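Local coordinates for microcin B17-processing protein McbB (Escherichia coli str. K-12 substr. MG1655, PDB 6GRH) that takes part in converting the inactive microcin B17 precursor McbA into the active peptide antibiotic, in a complex that also contains McbC and McbD, at residues L16-I21 with T83-K88; L140-L145 with R248-L253; F208-M213 with P283-Q288. All blocks are in the same frame, centred on the assembly; numbering follows the deposited sequence.

Contact 1: residues L16-I21 with T83-K88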
loop_
_atom_site.group_PDB
_atom_site.type_symbol
_atom_site.label_atom_id
_atom_site.label_comp_id
_atom_site.label_asym_id
_atom_site.label_seq_id
_atom_site.Cartn_x
_atom_site.Cartn_y
_atom_site.Cartn_z
ATOM N N LEU B 16 -27.285 24.469 13.832
ATOM C CA LEU B 16 -25.929 23.947 14.006
ATOM C C LEU B 16 -25.583 23.953 15.485
ATOM O O LEU B 16 -26.327 24.489 16.277
ATOM C CB LEU B 16 -24.925 24.768 13.188
ATOM C CG LEU B 16 -25.241 24.868 11.699
ATOM C CD1 LEU B 16 -24.420 25.938 10.984
ATOM C CD2 LEU B 16 -25.032 23.512 11.028
ATOM N N PRO B 17 -24.467 23.323 15.876
ATOM C CA PRO B 17 -24.127 23.356 17.308
ATOM C C PRO B 17 -23.754 24.748 17.818
ATOM O O PRO B 17 -22.928 25.427 17.205
ATOM C CB PRO B 17 -22.908 22.418 17.408
ATOM C CG PRO B 17 -23.042 21.521 16.217
ATOM C CD PRO B 17 -23.555 22.442 15.138
ATOM N N PHE B 18 -24.349 25.155 18.931
ATOM C CA PHE B 18 -23.982 26.409 19.577
ATOM C C PHE B 18 -24.436 26.429 21.017
ATOM O O PHE B 18 -25.253 25.595 21.418
ATOM C CB PHE B 18 -24.560 27.605 18.814
ATOM C CG PHE B 18 -26.047 27.770 18.965
ATOM C CD1 PHE B 18 -26.919 27.031 18.194
ATOM C CD2 PHE B 18 -26.572 28.666 19.889
ATOM C CE1 PHE B 18 -28.297 27.187 18.321
ATOM C CE2 PHE B 18 -27.940 28.833 20.007
ATOM C CZ PHE B 18 -28.803 28.087 19.232
ATOM N N GLU B 19 -23.895 27.358 21.803
ATOM C CA GLU B 19 -24.443 27.675 23.114
ATOM C C GLU B 19 -24.680 29.178 23.202
ATOM O O GLU B 19 -24.001 29.970 22.539
ATOM C CB GLU B 19 -23.535 27.212 24.266
ATOM C CG GLU B 19 -23.253 25.709 24.366
ATOM C CD GLU B 19 -24.464 24.848 24.734
ATOM O OE1 GLU B 19 -25.381 25.312 25.449
ATOM O OE2 GLU B 19 -24.524 23.684 24.271
ATOM N N ILE B 20 -25.682 29.545 24.004
ATOM C CA ILE B 20 -26.029 30.921 24.278
ATOM C C ILE B 20 -26.035 30.998 25.800
ATOM O O ILE B 20 -26.886 30.394 26.427
ATOM C CB ILE B 20 -27.383 31.339 23.636
ATOM C CG1 ILE B 20 -27.798 32.757 24.056
ATOM C CG2 ILE B 20 -28.544 30.384 23.943
ATOM C CD1 ILE B 20 -27.054 33.856 23.347
ATOM N N ILE B 21 -25.084 31.725 26.382
ATOM C CA ILE B 21 -24.911 31.760 27.857
ATOM C C ILE B 21 -25.061 33.171 28.405
ATOM O O ILE B 21 -24.786 34.138 27.708
ATOM C CB ILE B 21 -23.563 31.136 28.297
ATOM C CG1 ILE B 21 -22.371 31.901 27.708
ATOM C CG2 ILE B 21 -23.516 29.671 27.866
ATOM C CD1 ILE B 21 -21.005 31.354 28.083
ATOM N N THR B 83 -22.907 33.808 11.478
ATOM C CA THR B 83 -22.299 33.444 12.762
ATOM C C THR B 83 -22.190 31.952 13.037
ATOM O O THR B 83 -21.507 31.592 13.988
ATOM C CB THR B 83 -23.020 34.118 13.957
ATOM O OG1 THR B 83 -24.416 33.719 13.997
ATOM C CG2 THR B 83 -22.893 35.627 13.880
ATOM N N GLY B 84 -22.853 31.097 12.243
ATOM C CA GLY B 84 -22.801 29.636 12.395
ATOM C C GLY B 84 -23.876 29.018 13.288
ATOM O O GLY B 84 -23.669 27.948 13.860
ATOM N N VAL B 85 -25.020 29.705 13.431
ATOM C CA VAL B 85 -26.144 29.202 14.213
ATOM C C VAL B 85 -27.016 28.289 13.346
ATOM O O VAL B 85 -27.495 27.260 13.821
ATOM C CB VAL B 85 -27.009 30.330 14.813
ATOM C CG1 VAL B 85 -28.135 29.758 15.670
ATOM C CG2 VAL B 85 -26.179 31.275 15.669
ATOM N N ILE B 86 -27.250 28.698 12.102
ATOM C CA ILE B 86 -28.036 27.918 11.145
ATOM C C ILE B 86 -27.324 27.847 9.788
ATOM O O ILE B 86 -26.426 28.646 9.513
ATOM C CB ILE B 86 -29.484 28.461 10.948
ATOM C CG1 ILE B 86 -29.503 29.748 10.109
ATOM C CG2 ILE B 86 -30.185 28.675 12.285
ATOM C CD1 ILE B 86 -30.867 30.385 9.969
ATOM N N ASN B 87 -27.711 26.882 8.950
ATOM C CA ASN B 87 -27.459 27.031 7.522
ATOM C C ASN B 87 -28.652 26.596 6.719
ATOM O O ASN B 87 -29.566 25.985 7.255
ATOM C CB ASN B 87 -26.150 26.368 7.063
ATOM C CG ASN B 87 -26.165 24.865 7.139
ATOM O OD1 ASN B 87 -25.103 24.243 7.133
ATOM N ND2 ASN B 87 -27.332 24.266 7.176
ATOM N N LYS B 88 -28.660 26.969 5.448
ATOM C CA LYS B 88 -29.741 26.631 4.554
ATOM C C LYS B 88 -29.227 25.662 3.482
ATOM O O LYS B 88 -28.281 25.975 2.782
ATOM C CB LYS B 88 -30.299 27.911 3.939
ATOM C CG LYS B 88 -31.711 27.759 3.414
ATOM C CD LYS B 88 -32.336 29.085 3.007
HETATM O O HOH W 1 -21.953 26.005 14.743
#

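Contact 2: residues L140-L145 with R248-L253. With EDO (1,2-ethanediol), chain J.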
loop_
_atom_site.group_PDB
_atom_site.type_symbol
_atom_site.label_atom_id
_atom_site.label_comp_id
_atom_site.label_asym_id
_atom_site.label_seq_id
_atom_site.Cartn_x
_atom_site.Cartn_y
_atom_site.Cartn_z
ATOM N N LEU B 140 -31.462 3.951 3.212
ATOM C CA LEU B 140 -30.157 3.454 3.667
ATOM C C LEU B 140 -30.378 2.480 4.826
ATOM O O LEU B 140 -30.978 2.830 5.843
ATOM C CB LEU B 140 -29.255 4.595 4.102
ATOM C CG LEU B 140 -27.847 4.281 4.643
ATOM C CD1 LEU B 140 -26.985 3.627 3.580
ATOM C CD2 LEU B 140 -27.197 5.547 5.149
ATOM N N ILE B 141 -29.921 1.249 4.668
ATOM C CA ILE B 141 -30.035 0.248 5.706
ATOM C C ILE B 141 -28.690 0.105 6.416
ATOM O O ILE B 141 -27.697 -0.338 5.800
ATOM C CB ILE B 141 -30.487 -1.118 5.128
ATOM C CG1 ILE B 141 -31.814 -0.964 4.383
ATOM C CG2 ILE B 141 -30.547 -2.163 6.230
ATOM C CD1 ILE B 141 -32.311 -2.223 3.701
ATOM N N TRP B 142 -28.661 0.464 7.699
ATOM C CA TRP B 142 -27.502 0.258 8.538
ATOM C C TRP B 142 -27.681 -1.034 9.323
ATOM O O TRP B 142 -28.580 -1.137 10.140
ATOM C CB TRP B 142 -27.294 1.433 9.509
ATOM C CG TRP B 142 -25.925 1.393 10.143
ATOM C CD1 TRP B 142 -25.412 0.371 10.925
ATOM C CD2 TRP B 142 -24.886 2.358 10.027
ATOM N NE1 TRP B 142 -24.138 0.672 11.313
ATOM C CE2 TRP B 142 -23.773 1.862 10.756
ATOM C CE3 TRP B 142 -24.780 3.596 9.385
ATOM C CZ2 TRP B 142 -22.565 2.559 10.860
ATOM C CZ3 TRP B 142 -23.584 4.292 9.476
ATOM C CH2 TRP B 142 -22.486 3.764 10.210
ATOM N N LEU B 143 -26.822 -2.032 9.065
ATOM C CA LEU B 143 -26.854 -3.287 9.805
ATOM C C LEU B 143 -25.701 -3.323 10.796
ATOM O O LEU B 143 -24.556 -3.330 10.381
ATOM C CB LEU B 143 -26.767 -4.455 8.845
ATOM C CG LEU B 143 -26.637 -5.871 9.397
ATOM C CD1 LEU B 143 -27.805 -6.262 10.297
ATOM C CD2 LEU B 143 -26.508 -6.838 8.215
ATOM N N HIS B 144 -26.006 -3.354 12.093
ATOM C CA HIS B 144 -24.986 -3.330 13.126
ATOM C C HIS B 144 -25.075 -4.636 13.903
ATOM O O HIS B 144 -26.115 -4.935 14.481
ATOM C CB HIS B 144 -25.160 -2.129 14.049
ATOM C CG HIS B 144 -24.236 -2.135 15.220
ATOM N ND1 HIS B 144 -22.890 -1.887 15.093
ATOM C CD2 HIS B 144 -24.445 -2.433 16.519
ATOM C CE1 HIS B 144 -22.318 -1.995 16.280
ATOM N NE2 HIS B 144 -23.245 -2.290 17.169
ATOM N N LEU B 145 -23.963 -5.381 13.943
ATOM C CA LEU B 145 -23.884 -6.664 14.640
ATOM C C LEU B 145 -22.774 -6.709 15.695
ATOM O O LEU B 145 -21.598 -6.501 15.361
ATOM C CB LEU B 145 -23.638 -7.782 13.628
ATOM C CG LEU B 145 -24.741 -7.966 12.585
ATOM C CD1 LEU B 145 -24.358 -9.033 11.573
ATOM C CD2 LEU B 145 -26.053 -8.325 13.262
ATOM N N ARG B 248 -21.994 9.868 13.595
ATOM C CA ARG B 248 -21.263 10.764 12.730
ATOM C C ARG B 248 -21.209 10.302 11.295
ATOM O O ARG B 248 -21.288 11.120 10.392
ATOM C CB ARG B 248 -19.858 11.038 13.226
ATOM C CG ARG B 248 -19.846 11.857 14.484
ATOM C CD ARG B 248 -20.549 13.209 14.312
ATOM N NE ARG B 248 -20.111 14.107 15.361
ATOM C CZ ARG B 248 -20.761 15.173 15.796
ATOM N NH1 ARG B 248 -21.930 15.548 15.276
ATOM N NH2 ARG B 248 -20.201 15.900 16.754
ATOM N N ARG B 249 -21.135 8.998 11.090
ATOM C CA ARG B 249 -21.168 8.477 9.751
ATOM C C ARG B 249 -22.522 8.702 9.071
ATOM O O ARG B 249 -22.585 9.129 7.917
ATOM C CB ARG B 249 -20.700 7.002 9.744
ATOM C CG ARG B 249 -20.568 6.433 8.354
ATOM C CD ARG B 249 -19.357 7.016 7.653
ATOM N NE ARG B 249 -19.251 6.480 6.310
ATOM C CZ ARG B 249 -19.142 7.173 5.181
ATOM N NH1 ARG B 249 -19.055 8.513 5.166
ATOM N NH2 ARG B 249 -19.078 6.501 4.032
ATOM N N LEU B 250 -23.603 8.422 9.765
ATOM C CA LEU B 250 -24.933 8.714 9.241
ATOM C C LEU B 250 -25.113 10.187 8.967
ATOM O O LEU B 250 -25.726 10.580 7.961
ATOM C CB LEU B 250 -26.035 8.240 10.204
ATOM C CG LEU B 250 -26.511 6.795 10.104
ATOM C CD1 LEU B 250 -27.464 6.508 11.248
ATOM C CD2 LEU B 250 -27.147 6.487 8.749
ATOM N N GLN B 251 -24.598 11.007 9.888
ATOM C CA GLN B 251 -24.640 12.453 9.735
ATOM C C GLN B 251 -23.918 12.909 8.470
ATOM O O GLN B 251 -24.486 13.702 7.703
ATOM C CB GLN B 251 -24.116 13.131 10.983
ATOM C CG GLN B 251 -24.191 14.644 10.941
ATOM C CD GLN B 251 -23.901 15.285 12.280
ATOM O OE1 GLN B 251 -23.594 14.605 13.267
ATOM N NE2 GLN B 251 -24.093 16.588 12.347
ATOM N N GLU B 252 -22.719 12.358 8.208
ATOM C CA GLU B 252 -21.983 12.674 6.996
ATOM C C GLU B 252 -22.781 12.389 5.744
ATOM O O GLU B 252 -22.760 13.174 4.799
ATOM C CB GLU B 252 -20.689 11.851 6.868
ATOM C CG GLU B 252 -19.581 12.263 7.779
ATOM C CD GLU B 252 -18.429 11.240 7.830
ATOM O OE1 GLU B 252 -18.374 10.309 6.994
ATOM O OE2 GLU B 252 -17.579 11.389 8.737
ATOM N N LEU B 253 -23.452 11.248 5.744
ATOM C CA LEU B 253 -24.156 10.739 4.565
ATOM C C LEU B 253 -25.530 11.358 4.347
ATOM O O LEU B 253 -25.869 11.662 3.202
ATOM C CB LEU B 253 -24.314 9.213 4.645
ATOM C CG LEU B 253 -22.986 8.430 4.536
ATOM C CD1 LEU B 253 -23.183 7.004 5.014
ATOM C CD2 LEU B 253 -22.460 8.446 3.119
HETATM C C1 EDO J . -22.359 18.191 18.186
HETATM O O1 EDO J . -21.774 18.512 16.921
HETATM C C2 EDO J . -21.358 18.553 19.269
HETATM O O2 EDO J . -21.702 17.935 20.507
#

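Contact 3: residues F208-M213 with P283-Q288. With EDO (1,2-ethanediol), chain I.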
loop_
_atom_site.group_PDB
_atom_site.type_symbol
_atom_site.label_atom_id
_atom_site.label_comp_id
_atom_site.label_asym_id
_atom_site.label_seq_id
_atom_site.Cartn_x
_atom_site.Cartn_y
_atom_site.Cartn_z
ATOM N N PHE B 208 2.706 -11.716 4.855
ATOM C CA PHE B 208 3.514 -10.639 4.255
ATOM C C PHE B 208 3.210 -10.397 2.763
ATOM O O PHE B 208 4.082 -9.960 2.007
ATOM C CB PHE B 208 5.016 -10.913 4.495
ATOM C CG PHE B 208 5.388 -10.923 5.950
ATOM C CD1 PHE B 208 5.587 -9.721 6.633
ATOM C CD2 PHE B 208 5.497 -12.127 6.661
ATOM C CE1 PHE B 208 5.907 -9.716 7.983
ATOM C CE2 PHE B 208 5.804 -12.125 8.012
ATOM C CZ PHE B 208 6.014 -10.916 8.668
ATOM N N ARG B 209 1.965 -10.691 2.369
ATOM C CA ARG B 209 1.539 -10.723 0.977
ATOM C C ARG B 209 0.202 -10.006 0.905
ATOM O O ARG B 209 -0.642 -10.181 1.786
ATOM C CB ARG B 209 1.379 -12.166 0.485
ATOM N N ARG B 210 0.012 -9.197 -0.127
ATOM C CA ARG B 210 -1.305 -8.634 -0.407
ATOM C C ARG B 210 -2.261 -9.711 -0.942
ATOM O O ARG B 210 -3.400 -9.796 -0.501
ATOM C CB ARG B 210 -1.201 -7.453 -1.389
ATOM C CG ARG B 210 -2.524 -6.945 -1.933
ATOM C CD ARG B 210 -3.414 -6.441 -0.838
ATOM N NE ARG B 210 -4.689 -6.018 -1.409
ATOM C CZ ARG B 210 -5.794 -6.744 -1.460
ATOM N NH1 ARG B 210 -5.841 -7.989 -0.971
ATOM N NH2 ARG B 210 -6.877 -6.215 -2.033
ATOM N N ASN B 211 -1.801 -10.480 -1.920
ATOM C CA ASN B 211 -2.585 -11.583 -2.485
ATOM C C ASN B 211 -2.977 -12.671 -1.460
ATOM O O ASN B 211 -2.119 -13.307 -0.863
ATOM C CB ASN B 211 -1.826 -12.241 -3.642
ATOM C CG ASN B 211 -2.513 -13.483 -4.149
ATOM O OD1 ASN B 211 -3.743 -13.523 -4.281
ATOM N ND2 ASN B 211 -1.727 -14.521 -4.425
ATOM N N GLU B 212 -4.288 -12.883 -1.325
ATOM C CA GLU B 212 -4.891 -13.862 -0.400
ATOM C C GLU B 212 -4.977 -15.318 -0.950
ATOM O O GLU B 212 -5.202 -16.255 -0.173
ATOM C CB GLU B 212 -6.296 -13.363 0.047
ATOM C CG GLU B 212 -7.533 -13.698 -0.816
ATOM C CD GLU B 212 -7.688 -12.888 -2.118
ATOM O OE1 GLU B 212 -6.820 -12.038 -2.436
ATOM O OE2 GLU B 212 -8.691 -13.096 -2.845
ATOM N N MET B 213 -4.824 -15.512 -2.264
ATOM C CA MET B 213 -5.095 -16.824 -2.880
ATOM C C MET B 213 -3.898 -17.782 -2.860
ATOM O O MET B 213 -2.783 -17.420 -3.175
ATOM C CB MET B 213 -5.644 -16.662 -4.304
ATOM C CG MET B 213 -7.060 -16.091 -4.354
ATOM S SD MET B 213 -8.329 -17.219 -3.716
ATOM C CE MET B 213 -9.759 -16.142 -3.642
ATOM N N PRO B 283 -10.717 3.039 0.837
ATOM C CA PRO B 283 -11.601 2.436 -0.161
ATOM C C PRO B 283 -11.145 1.006 -0.421
ATOM O O PRO B 283 -9.957 0.785 -0.558
ATOM C CB PRO B 283 -11.396 3.328 -1.385
ATOM C CG PRO B 283 -9.973 3.841 -1.253
ATOM C CD PRO B 283 -9.611 3.797 0.208
ATOM N N VAL B 284 -12.053 0.042 -0.442
ATOM C CA VAL B 284 -11.669 -1.344 -0.763
ATOM C C VAL B 284 -12.060 -1.656 -2.203
ATOM O O VAL B 284 -13.017 -1.115 -2.709
ATOM C CB VAL B 284 -12.257 -2.384 0.220
ATOM C CG1 VAL B 284 -12.087 -1.905 1.664
ATOM C CG2 VAL B 284 -13.696 -2.711 -0.094
ATOM N N ILE B 285 -11.332 -2.557 -2.827
ATOM C CA ILE B 285 -11.677 -3.069 -4.148
ATOM C C ILE B 285 -12.749 -4.165 -4.043
ATOM O O ILE B 285 -12.977 -4.737 -2.977
ATOM C CB ILE B 285 -10.434 -3.591 -4.916
ATOM C CG1 ILE B 285 -9.793 -4.800 -4.236
ATOM C CG2 ILE B 285 -9.389 -2.481 -5.058
ATOM C CD1 ILE B 285 -8.738 -5.482 -5.065
ATOM N N HIS B 286 -13.426 -4.415 -5.151
ATOM C CA HIS B 286 -14.306 -5.594 -5.266
ATOM C C HIS B 286 -13.456 -6.853 -5.112
ATOM O O HIS B 286 -12.360 -6.941 -5.665
ATOM C CB HIS B 286 -14.996 -5.630 -6.624
ATOM C CG HIS B 286 -16.015 -4.561 -6.813
ATOM N ND1 HIS B 286 -15.707 -3.318 -7.318
ATOM C CD2 HIS B 286 -17.349 -4.555 -6.574
ATOM C CE1 HIS B 286 -16.811 -2.587 -7.371
ATOM N NE2 HIS B 286 -17.822 -3.319 -6.935
ATOM N N TRP B 287 -13.918 -7.787 -4.298
ATOM C CA TRP B 287 -13.186 -9.022 -4.115
ATOM C C TRP B 287 -13.407 -9.887 -5.364
ATOM O O TRP B 287 -14.534 -10.011 -5.867
ATOM C CB TRP B 287 -13.648 -9.723 -2.862
ATOM C CG TRP B 287 -13.003 -11.022 -2.604
ATOM C CD1 TRP B 287 -11.688 -11.329 -2.716
ATOM C CD2 TRP B 287 -13.652 -12.188 -2.105
ATOM N NE1 TRP B 287 -11.472 -12.616 -2.318
ATOM C CE2 TRP B 287 -12.667 -13.165 -1.929
ATOM C CE3 TRP B 287 -14.980 -12.489 -1.770
ATOM C CZ2 TRP B 287 -12.959 -14.443 -1.444
ATOM C CZ3 TRP B 287 -15.279 -13.763 -1.290
ATOM C CH2 TRP B 287 -14.266 -14.723 -1.129
ATOM N N GLN B 288 -12.317 -10.423 -5.893
ATOM C CA GLN B 288 -12.373 -11.216 -7.118
ATOM C C GLN B 288 -13.388 -12.366 -7.089
ATOM O O GLN B 288 -13.959 -12.688 -8.143
ATOM C CB GLN B 288 -10.981 -11.763 -7.487
ATOM C CG GLN B 288 -10.344 -12.662 -6.436
ATOM C CD GLN B 288 -8.886 -12.915 -6.721
ATOM O OE1 GLN B 288 -8.448 -12.911 -7.886
ATOM N NE2 GLN B 288 -8.104 -13.100 -5.664
HETATM C C1 EDO I . -9.749 -8.738 -1.828
HETATM O O1 EDO I . -9.303 -7.407 -1.605
HETATM C C2 EDO I . -9.254 -9.657 -0.715
HETATM O O2 EDO I . -7.859 -9.918 -0.875
HETATM O O HOH W 2 -5.356 -13.922 -6.448
#

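Contact 1: residues L16-I21 with T83-K88
Val85 lies against one face of the Phe18 ring, its CG1 methyl 4.0 Å from the ring centroid and shifted toward the rim where CD1, CE1 and CZ lie. The direction is 21° off the ring normal, a CH-pi contact, and the closest pair is Val85 CG1 to Phe18 CE1 at 3.7 Å. At the ring edge, in its plane, lies the backbone oxygen of Leu16. With chi1 at 73°, Phe18 CG sits between its own backbone N and carbonyl carbon, on the side of CB that faces Val85 CG1.

The backbones are tied by a nearly straight hydrogen bond from Leu16 N to Val85 O, 2.8 Å long with an N-H...O angle of 173°. Beside it a water donates to both Pro17 O and Gly84 O and so links the two backbones a second time. Leu16 lays its side chain over the turn: CB is 3.5 Å from Gly84 O, CD1 rests 3.7 Å from Ile86 C, and CD2 approaches Asn87 OD1 at 4.0 Å. Gly84 closes the preceding helix in a Schellman motif, with a positive phi that suits glycine.

The contact joins the exit of helix 73-82 to strand 13-23, just where strand 86-88 begins to pair antiparallel with it. This N-terminal unit of small antiparallel sheet and helices is consistent with a winged-helix-like peptide-recognition domain. Phe18 and Val85 both also touch Leu29 of strand 26-31, and helix 41-52 packs on the same pair through Leu50 on Phe18 and Leu47 on Val85.

Contact 2: residues L140-L145 with R248-L253
Helix 236-254 packs on the central mixed sheet through this contact, in which the Trp142 indole and the Leu140 side chain of strand 139-144 meet Arg249, Leu250 and Leu253. With CG anti to the backbone N (chi1 -166°), the indole extends from the strand toward the helix and presents its six-membered ring: CH2 is 3.7 Å from Arg249 CB, which lies at the ring edge in its plane, and CE3 is 3.7 Å from Leu250 CG. Leu140 CD2 touches Leu250 CD2 at 3.7 Å, with Leu253 CD1 a little farther off.

Strand and helix segments run nearly antiparallel, 167° between their directions, with axes 11.6 Å apart at closest approach. Parallel strands 122-127, 97-102, 139-144 and 167-174, with helices packed on them, are consistent with a Rossmann-like, E1/ThiF-type fold; helix 150-160 packs against Ile141 and Leu143. Ser171 OG of strand 167-174 is hydrogen-bonded to Trp142 NE1, which satisfies the buried indole N-H.

The Trp142 and Arg249 side chains cross at about a right angle, Arg249 CB and CG touching the indole. A bend at chi2 (72°) turns CD aside, and the end of the chain leads away from the strand. There NH1 forms a salt bridge with Glu252 OE1 at 2.7 Å, NH2 bonds to Phe266 O, and Leu253 CD1 sits over the centre of one guanidinium face. Glu252 O accepts a hydrogen bond from Arg41 of McbC.

Contact 3: residues F208-M213 with P283-Q288
Two irregular loops meet here through Glu212 and the pair Trp287 and Gln288. The Trp287 side chain lies about 6 Å, between nearest atoms, from the zinc ion held by Cys192, Cys195, Cys290 and Cys292; an Asx turn shapes the first loop, with Asn211 OD1 accepting from Met213 N at 3.0 Å.

The hydrogen bonds across the contact converge on one oxygen. Glu212 OE2 accepts from Gln288 NE2 and from Trp287 NE1, each 2.9 Å away, and the two donors come from opposite faces of the carboxylate plane. Each bond stays close to the donor's own plane, while the carboxylate is turned about 50° from both the amide and the indole. The grip on OE2 helps fix the rotation of the carboxylate, whose OE1 takes a weak bond from an ethanediol. Gln288 OE1, the other end of the amide, accepts from Ile2 N of McbD.

Van der Waals contacts lie alongside. Met213 CG is 3.4 Å from Gln288 NE2, and Met213 CE makes an apolar contact with Trp287 CZ2 at 4.2 Å, the two side chains crossing at about a right angle. Arg210 and Ile285 reach toward each other tip to tip, NH2 to CD1 at 3.6 Å.

Charge and solvent groups complete the contact. Arg210 NE forms a salt bridge with Asp25 of McbC, and its NH1 and NH2 grip the two oxygens of the ethanediol, probably from the crystallisation liquor. A water accepts from Gln288 NE2, 3.0 Å away, and donates to Asn211 OD1, 2.7 Å away.

The three contacts are spread along an elongated chain. The centre of contact 2 lies about 3 Å from the chain centre and about 25 Å from the centres of contacts 1 and 3, which fall on opposite sides of the chain centre, their own centres about 45 Å apart. Contact 1 closes before contact 2 opens, and belongs to the N-terminal antiparallel sheet. Contacts 2 and 3 cross along the chain: 208-213 falls between 140-145 and 248-253, and 283-288 follows both. The mixed sheet of contact 2 ends in strand 279-282, which leads into 283-288. Contact 1 borders a second McbB copy, contact 2 that copy and McbC, and contact 3 McbC, McbD and a third McbB, so the chain's ends serve different subunit interfaces.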